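Local coordinates for HD domain-containing protein (Aquifex aeolicus, PDB 2HEK), which binds GDP and zinc and, as an HD-domain protein, may be a dGTPase-like phosphohydrolase, though its function is not established, at residues G16-F28 / V112-D125. Residues are numbered along the deposited sequence; the frame is centred on the assembly and turned at random.
Sequences GEAGLRLIDSFPF and VIKETEIYEILKQD. With GDP (guanosine-5'-diphosphate), chain H.
The torsions of Arg21 and Asp125 set up their salt bridge: in both residues CG lies anti to the carbonyl carbon (chi1 -73° in Arg21), and a bend at chi3 of Arg21 then brings its guanidinium to the carboxylate. These two residues join a pair of nearly antiparallel helices, 17-23 and 117-123, whose N-to-C directions make 167° and whose axes approach to 9.9 Å, packing helix 17-23, the first helix of the chain, against helix 117-123, which lies within the HD family region. Arg21 NH1 donates to Asp125 OD2 at 2.7 Å on its syn side, while the second bond, from NH2 to OD1, is weak; the planes of the two groups stand 33° apart, and a water donates to Asp125 OD1 and accepts a weak bond from Arg21 NH2. CA of Ala18 lies over one guanidinium face.

Between the helices, Leu22 supplies the apolar centre. Its CD2 meets Ile121 CG2 at 3.6 Å as the two side chains slide past each other in opposite directions, whereas Ile118 and Leu122 cross it at about a right angle. Leu79 of helix 74-82 adds to the packing around Leu22.

At the far end, Ser25 is the N-cap of the next helix, and its OG donates in the carbonyl plane to a lone pair of Leu22 O, which also accepts from Ser25 N. Glu117 reaches this helix start with CG between its backbone N and carbonyl carbon and an extended chain beyond. Pro27 CB rests on Val112 CG1 at 3.7 Å, and its CG on Thr116.

Asp24, facing the nucleotide, accepts from GDP N1 at OD1 (2.9 Å), so segment 16-28 borders the GDP pocket. The Glu117 carboxylate takes the Phe26 N-H from above its plane, with Phe26 N 3.1 Å from Glu117 OE2.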
loop_
_atom_site.group_PDB
_atom_site.type_symbol
_atom_site.label_atom_id
_atom_site.label_comp_id
_atom_site.label_asym_id
_atom_site.label_seq_id
_atom_site.Cartn_x
_atom_site.Cartn_y
_atom_site.Cartn_z
ATOM N N GLY A 16 -1.118 -10.920 25.992
ATOM C CA GLY A 16 -0.606 -11.312 27.308
ATOM C C GLY A 16 -1.169 -12.629 27.809
ATOM O O GLY A 16 -1.929 -13.295 27.114
ATOM N N GLU A 17 -0.819 -13.014 29.030
ATOM C CA GLU A 17 -1.151 -14.362 29.473
ATOM C C GLU A 17 -2.644 -14.595 29.665
ATOM O O GLU A 17 -3.139 -15.690 29.396
ATOM C CB GLU A 17 -0.403 -14.714 30.764
ATOM C CG GLU A 17 -0.894 -16.000 31.451
ATOM C CD GLU A 17 -0.466 -17.318 30.769
ATOM O OE1 GLU A 17 -0.910 -17.615 29.620
ATOM O OE2 GLU A 17 0.291 -18.082 31.421
ATOM N N ALA A 18 -3.369 -13.596 30.165
ATOM C CA ALA A 18 -4.803 -13.822 30.378
ATOM C C ALA A 18 -5.501 -14.072 29.036
ATOM O O ALA A 18 -6.301 -15.006 28.892
ATOM C CB ALA A 18 -5.453 -12.650 31.153
ATOM N N GLY A 19 -5.148 -13.266 28.031
ATOM C CA GLY A 19 -5.722 -13.439 26.700
ATOM C C GLY A 19 -5.393 -14.776 26.075
ATOM O O GLY A 19 -6.276 -15.412 25.482
ATOM N N LEU A 20 -4.134 -15.218 26.198
ATOM C CA LEU A 20 -3.735 -16.533 25.662
ATOM C C LEU A 20 -4.524 -17.691 26.253
ATOM O O LEU A 20 -4.919 -18.622 25.533
ATOM C CB LEU A 20 -2.248 -16.784 25.911
ATOM C CG LEU A 20 -1.637 -17.996 25.205
ATOM C CD1 LEU A 20 -1.549 -17.758 23.706
ATOM C CD2 LEU A 20 -0.265 -18.315 25.777
ATOM N N ARG A 21 -4.762 -17.638 27.566
ATOM C CA ARG A 21 -5.514 -18.707 28.249
ATOM C C ARG A 21 -6.922 -18.770 27.683
ATOM O O ARG A 21 -7.484 -19.866 27.421
ATOM C CB ARG A 21 -5.548 -18.431 29.758
ATOM C CG ARG A 21 -4.216 -18.678 30.504
ATOM C CD ARG A 21 -4.398 -18.569 32.063
ATOM N NE ARG A 21 -3.600 -17.488 32.666
ATOM C CZ ARG A 21 -4.092 -16.472 33.376
ATOM N NH1 ARG A 21 -5.402 -16.383 33.612
ATOM N NH2 ARG A 21 -3.267 -15.542 33.855
ATOM N N LEU A 22 -7.484 -17.586 27.436
ATOM C CA LEU A 22 -8.813 -17.497 26.810
ATOM C C LEU A 22 -8.793 -17.958 25.360
ATOM O O LEU A 22 -9.673 -18.702 24.916
ATOM C CB LEU A 22 -9.346 -16.064 26.938
ATOM C CG LEU A 22 -9.672 -15.603 28.371
ATOM C CD1 LEU A 22 -9.727 -14.072 28.429
ATOM C CD2 LEU A 22 -11.000 -16.234 28.862
ATOM N N ILE A 23 -7.791 -17.509 24.605
ATOM C CA ILE A 23 -7.667 -17.937 23.201
ATOM C C ILE A 23 -7.577 -19.462 23.049
ATOM O O ILE A 23 -8.191 -20.057 22.152
ATOM C CB ILE A 23 -6.468 -17.251 22.550
ATOM C CG1 ILE A 23 -6.817 -15.786 22.364
ATOM C CG2 ILE A 23 -6.114 -17.902 21.218
ATOM C CD1 ILE A 23 -5.609 -14.928 22.166
ATOM N N ASP A 24 -6.834 -20.092 23.949
ATOM C CA ASP A 24 -6.663 -21.537 23.908
ATOM C C ASP A 24 -7.893 -22.355 24.337
ATOM O O ASP A 24 -7.934 -23.564 24.130
ATOM C CB ASP A 24 -5.393 -21.928 24.682
ATOM C CG ASP A 24 -4.118 -21.412 23.996
ATOM O OD1 ASP A 24 -4.074 -21.402 22.746
ATOM O OD2 ASP A 24 -3.169 -20.986 24.697
ATOM N N SER A 25 -8.911 -21.721 24.891
ATOM C CA SER A 25 -10.115 -22.500 25.326
ATOM C C SER A 25 -10.953 -22.930 24.147
ATOM O O SER A 25 -10.917 -22.291 23.081
ATOM C CB SER A 25 -10.957 -21.684 26.296
ATOM O OG SER A 25 -11.581 -20.610 25.615
ATOM N N PHE A 26 -11.704 -24.019 24.310
ATOM C CA PHE A 26 -12.561 -24.534 23.256
ATOM C C PHE A 26 -13.618 -23.534 22.736
ATOM O O PHE A 26 -13.834 -23.460 21.538
ATOM C CB PHE A 26 -13.224 -25.856 23.695
ATOM C CG PHE A 26 -14.312 -26.336 22.773
ATOM C CD1 PHE A 26 -14.047 -27.310 21.805
ATOM C CD2 PHE A 26 -15.608 -25.846 22.885
ATOM C CE1 PHE A 26 -15.065 -27.770 20.945
ATOM C CE2 PHE A 26 -16.631 -26.284 22.023
ATOM C CZ PHE A 26 -16.360 -27.243 21.054
ATOM N N PRO A 27 -14.318 -22.792 23.623
ATOM C CA PRO A 27 -15.300 -21.834 23.047
ATOM C C PRO A 27 -14.664 -20.722 22.177
ATOM O O PRO A 27 -15.305 -20.229 21.242
ATOM C CB PRO A 27 -15.960 -21.221 24.283
ATOM C CG PRO A 27 -15.744 -22.279 25.386
ATOM C CD PRO A 27 -14.356 -22.792 25.099
ATOM N N PHE A 28 -13.428 -20.338 22.472
ATOM C CA PHE A 28 -12.749 -19.371 21.612
ATOM C C PHE A 28 -12.253 -20.044 20.327
ATOM O O PHE A 28 -12.397 -19.492 19.225
ATOM C CB PHE A 28 -11.626 -18.619 22.341
ATOM C CG PHE A 28 -11.143 -17.397 21.604
ATOM C CD1 PHE A 28 -11.679 -16.135 21.893
ATOM C CD2 PHE A 28 -10.160 -17.491 20.629
ATOM C CE1 PHE A 28 -11.265 -15.001 21.193
ATOM C CE2 PHE A 28 -9.701 -16.340 19.944
ATOM C CZ PHE A 28 -10.256 -15.103 20.227
ATOM N N VAL A 112 -22.023 -18.281 27.232
ATOM C CA VAL A 112 -20.726 -18.919 26.946
ATOM C C VAL A 112 -19.670 -18.479 28.003
ATOM O O VAL A 112 -18.887 -19.279 28.498
ATOM C CB VAL A 112 -20.258 -18.689 25.483
ATOM C CG1 VAL A 112 -18.838 -19.189 25.275
ATOM C CG2 VAL A 112 -21.199 -19.382 24.505
ATOM N N ILE A 113 -19.678 -17.190 28.340
ATOM C CA ILE A 113 -18.749 -16.689 29.364
ATOM C C ILE A 113 -19.015 -17.320 30.740
ATOM O O ILE A 113 -18.064 -17.614 31.469
ATOM C CB ILE A 113 -18.846 -15.168 29.466
ATOM C CG1 ILE A 113 -18.234 -14.499 28.230
ATOM C CG2 ILE A 113 -18.149 -14.659 30.722
ATOM C CD1 ILE A 113 -18.695 -13.075 28.013
ATOM N N LYS A 114 -20.285 -17.520 31.092
ATOM C CA LYS A 114 -20.638 -17.969 32.442
ATOM C C LYS A 114 -20.725 -19.482 32.608
ATOM O O LYS A 114 -20.452 -19.995 33.708
ATOM C CB LYS A 114 -21.934 -17.304 32.876
ATOM C CG LYS A 114 -21.723 -15.824 33.254
ATOM C CD LYS A 114 -23.042 -15.161 33.647
ATOM C CE LYS A 114 -22.795 -13.763 34.217
ATOM N NZ LYS A 114 -24.088 -13.067 34.588
ATOM N N GLU A 115 -21.068 -20.192 31.527
ATOM C CA GLU A 115 -21.360 -21.628 31.576
ATOM C C GLU A 115 -20.268 -22.554 31.006
ATOM O O GLU A 115 -20.494 -23.767 30.883
ATOM C CB GLU A 115 -22.713 -21.923 30.896
ATOM C CG GLU A 115 -23.919 -21.122 31.459
ATOM C CD GLU A 115 -25.217 -21.316 30.674
ATOM O OE1 GLU A 115 -25.430 -22.374 30.035
ATOM O OE2 GLU A 115 -26.056 -20.395 30.697
ATOM N N THR A 116 -19.094 -22.008 30.661
ATOM C CA THR A 116 -17.998 -22.835 30.141
ATOM C C THR A 116 -16.722 -22.546 30.923
ATOM O O THR A 116 -16.737 -21.708 31.838
ATOM C CB THR A 116 -17.739 -22.538 28.630
ATOM O OG1 THR A 116 -17.277 -21.191 28.495
ATOM C CG2 THR A 116 -19.013 -22.750 27.786
ATOM N N GLU A 117 -15.606 -23.181 30.544
ATOM C CA GLU A 117 -14.292 -22.905 31.149
ATOM C C GLU A 117 -13.898 -21.434 31.111
ATOM O O GLU A 117 -13.048 -21.016 31.885
ATOM C CB GLU A 117 -13.174 -23.771 30.514
ATOM C CG GLU A 117 -13.109 -23.710 28.972
ATOM C CD GLU A 117 -11.917 -24.490 28.350
ATOM O OE1 GLU A 117 -10.808 -24.507 28.973
ATOM O OE2 GLU A 117 -12.088 -25.079 27.240
ATOM N N ILE A 118 -14.478 -20.642 30.194
ATOM C CA ILE A 118 -14.177 -19.194 30.160
ATOM C C ILE A 118 -14.334 -18.576 31.559
ATOM O O ILE A 118 -13.486 -17.824 32.009
ATOM C CB ILE A 118 -15.063 -18.419 29.134
ATOM C CG1 ILE A 118 -14.822 -18.922 27.702
ATOM C CG2 ILE A 118 -14.858 -16.899 29.229
ATOM C CD1 ILE A 118 -13.431 -18.701 27.216
ATOM N N TYR A 119 -15.413 -18.901 32.263
ATOM C CA TYR A 119 -15.611 -18.295 33.596
ATOM C C TYR A 119 -14.431 -18.561 34.553
ATOM O O TYR A 119 -13.855 -17.628 35.182
ATOM C CB TYR A 119 -16.929 -18.792 34.220
ATOM C CG TYR A 119 -17.308 -17.911 35.394
ATOM C CD1 TYR A 119 -17.814 -16.616 35.186
ATOM C CD2 TYR A 119 -17.119 -18.348 36.704
ATOM C CE1 TYR A 119 -18.153 -15.777 36.264
ATOM C CE2 TYR A 119 -17.455 -17.523 37.805
ATOM C CZ TYR A 119 -17.963 -16.242 37.560
ATOM O OH TYR A 119 -18.259 -15.413 38.602
ATOM N N GLU A 120 -14.047 -19.833 34.668
ATOM C CA GLU A 120 -12.929 -20.223 35.535
ATOM C C GLU A 120 -11.657 -19.521 35.117
ATOM O O GLU A 120 -10.844 -19.079 35.952
ATOM C CB GLU A 120 -12.731 -21.735 35.484
ATOM C CG GLU A 120 -13.582 -22.492 36.489
ATOM C CD GLU A 120 -15.058 -22.584 36.099
ATOM O OE1 GLU A 120 -15.886 -22.731 37.029
ATOM O OE2 GLU A 120 -15.401 -22.513 34.877
ATOM N N ILE A 121 -11.469 -19.398 33.808
ATOM C CA ILE A 121 -10.280 -18.714 33.326
ATOM C C ILE A 121 -10.286 -17.258 33.784
ATOM O O ILE A 121 -9.287 -16.762 34.344
ATOM C CB ILE A 121 -10.133 -18.844 31.758
ATOM C CG1 ILE A 121 -9.883 -20.307 31.374
ATOM C CG2 ILE A 121 -8.996 -17.922 31.275
ATOM C CD1 ILE A 121 -10.169 -20.661 29.868
ATOM N N LEU A 122 -11.395 -16.550 33.559
ATOM C CA LEU A 122 -11.470 -15.128 34.007
ATOM C C LEU A 122 -11.330 -14.957 35.543
ATOM O O LEU A 122 -10.719 -13.970 36.038
ATOM C CB LEU A 122 -12.780 -14.500 33.534
ATOM C CG LEU A 122 -12.991 -14.335 32.013
ATOM C CD1 LEU A 122 -14.433 -13.959 31.726
ATOM C CD2 LEU A 122 -12.045 -13.243 31.539
ATOM N N LYS A 123 -11.867 -15.927 36.299
ATOM C CA LYS A 123 -11.786 -15.874 37.776
ATOM C C LYS A 123 -10.359 -15.895 38.308
ATOM O O LYS A 123 -10.117 -15.419 39.411
ATOM C CB LYS A 123 -12.597 -16.991 38.447
ATOM C CG LYS A 123 -14.058 -16.645 38.613
ATOM C CD LYS A 123 -14.284 -15.563 39.705
ATOM C CE LYS A 123 -14.587 -16.203 41.072
ATOM N NZ LYS A 123 -14.406 -15.238 42.158
ATOM N N GLN A 124 -9.410 -16.417 37.521
ATOM C CA GLN A 124 -8.004 -16.368 37.898
ATOM C C GLN A 124 -7.458 -14.950 38.005
ATOM O O GLN A 124 -6.542 -14.693 38.795
ATOM C CB GLN A 124 -7.137 -17.201 36.922
ATOM C CG GLN A 124 -7.609 -18.661 36.779
ATOM C CD GLN A 124 -7.900 -19.321 38.130
ATOM O OE1 GLN A 124 -7.036 -19.326 39.019
ATOM N NE2 GLN A 124 -9.124 -19.878 38.294
ATOM N N ASP A 125 -8.004 -14.033 37.211
ATOM C CA ASP A 125 -7.536 -12.658 37.178
ATOM C C ASP A 125 -8.539 -11.610 37.703
ATOM O O ASP A 125 -8.116 -10.513 38.083
ATOM C CB ASP A 125 -7.154 -12.293 35.739
ATOM C CG ASP A 125 -6.080 -13.220 35.166
ATOM O OD1 ASP A 125 -4.984 -13.268 35.768
ATOM O OD2 ASP A 125 -6.348 -13.904 34.137
HETATM P PB GDP H . 5.791 -22.387 20.429
HETATM O O1B GDP H . 6.665 -22.230 19.198
HETATM O O2B GDP H . 6.657 -22.824 21.597
HETATM O O3B GDP H . 5.156 -21.050 20.775
HETATM O O3A GDP H . 4.647 -23.514 20.158
HETATM P PA GDP H . 3.117 -23.148 19.758
HETATM O O1A GDP H . 2.459 -22.286 20.818
HETATM O O2A GDP H . 2.275 -24.378 19.500
HETATM O "O5'" GDP H . 3.318 -22.322 18.387
HETATM C "C5'" GDP H . 2.225 -21.745 17.685
HETATM C "C4'" GDP H . 2.567 -20.292 17.397
HETATM O "O4'" GDP H . 1.638 -19.825 16.422
HETATM C "C3'" GDP H . 2.428 -19.396 18.629
HETATM O "O3'" GDP H . 3.693 -18.892 19.084
HETATM C "C2'" GDP H . 1.503 -18.267 18.197
HETATM O "O2'" GDP H . 2.266 -17.095 17.909
HETATM C "C1'" GDP H . 0.833 -18.752 16.915
HETATM N N9 GDP H . -0.579 -19.213 17.117
HETATM C C8 GDP H . -1.546 -19.174 16.173
HETATM N N7 GDP H . -2.738 -19.648 16.625
HETATM C C5 GDP H . -2.552 -20.005 17.911
HETATM C C6 GDP H . -3.382 -20.577 18.997
HETATM O O6 GDP H . -4.572 -20.858 18.814
HETATM N N1 GDP H . -2.809 -20.796 20.188
HETATM C C2 GDP H . -1.509 -20.527 20.444
HETATM N N2 GDP H . -0.999 -20.780 21.674
HETATM N N3 GDP H . -0.682 -20.006 19.499
HETATM C C4 GDP H . -1.130 -19.725 18.235
HETATM O O HOH W 1 -2.642 -12.887 34.098
#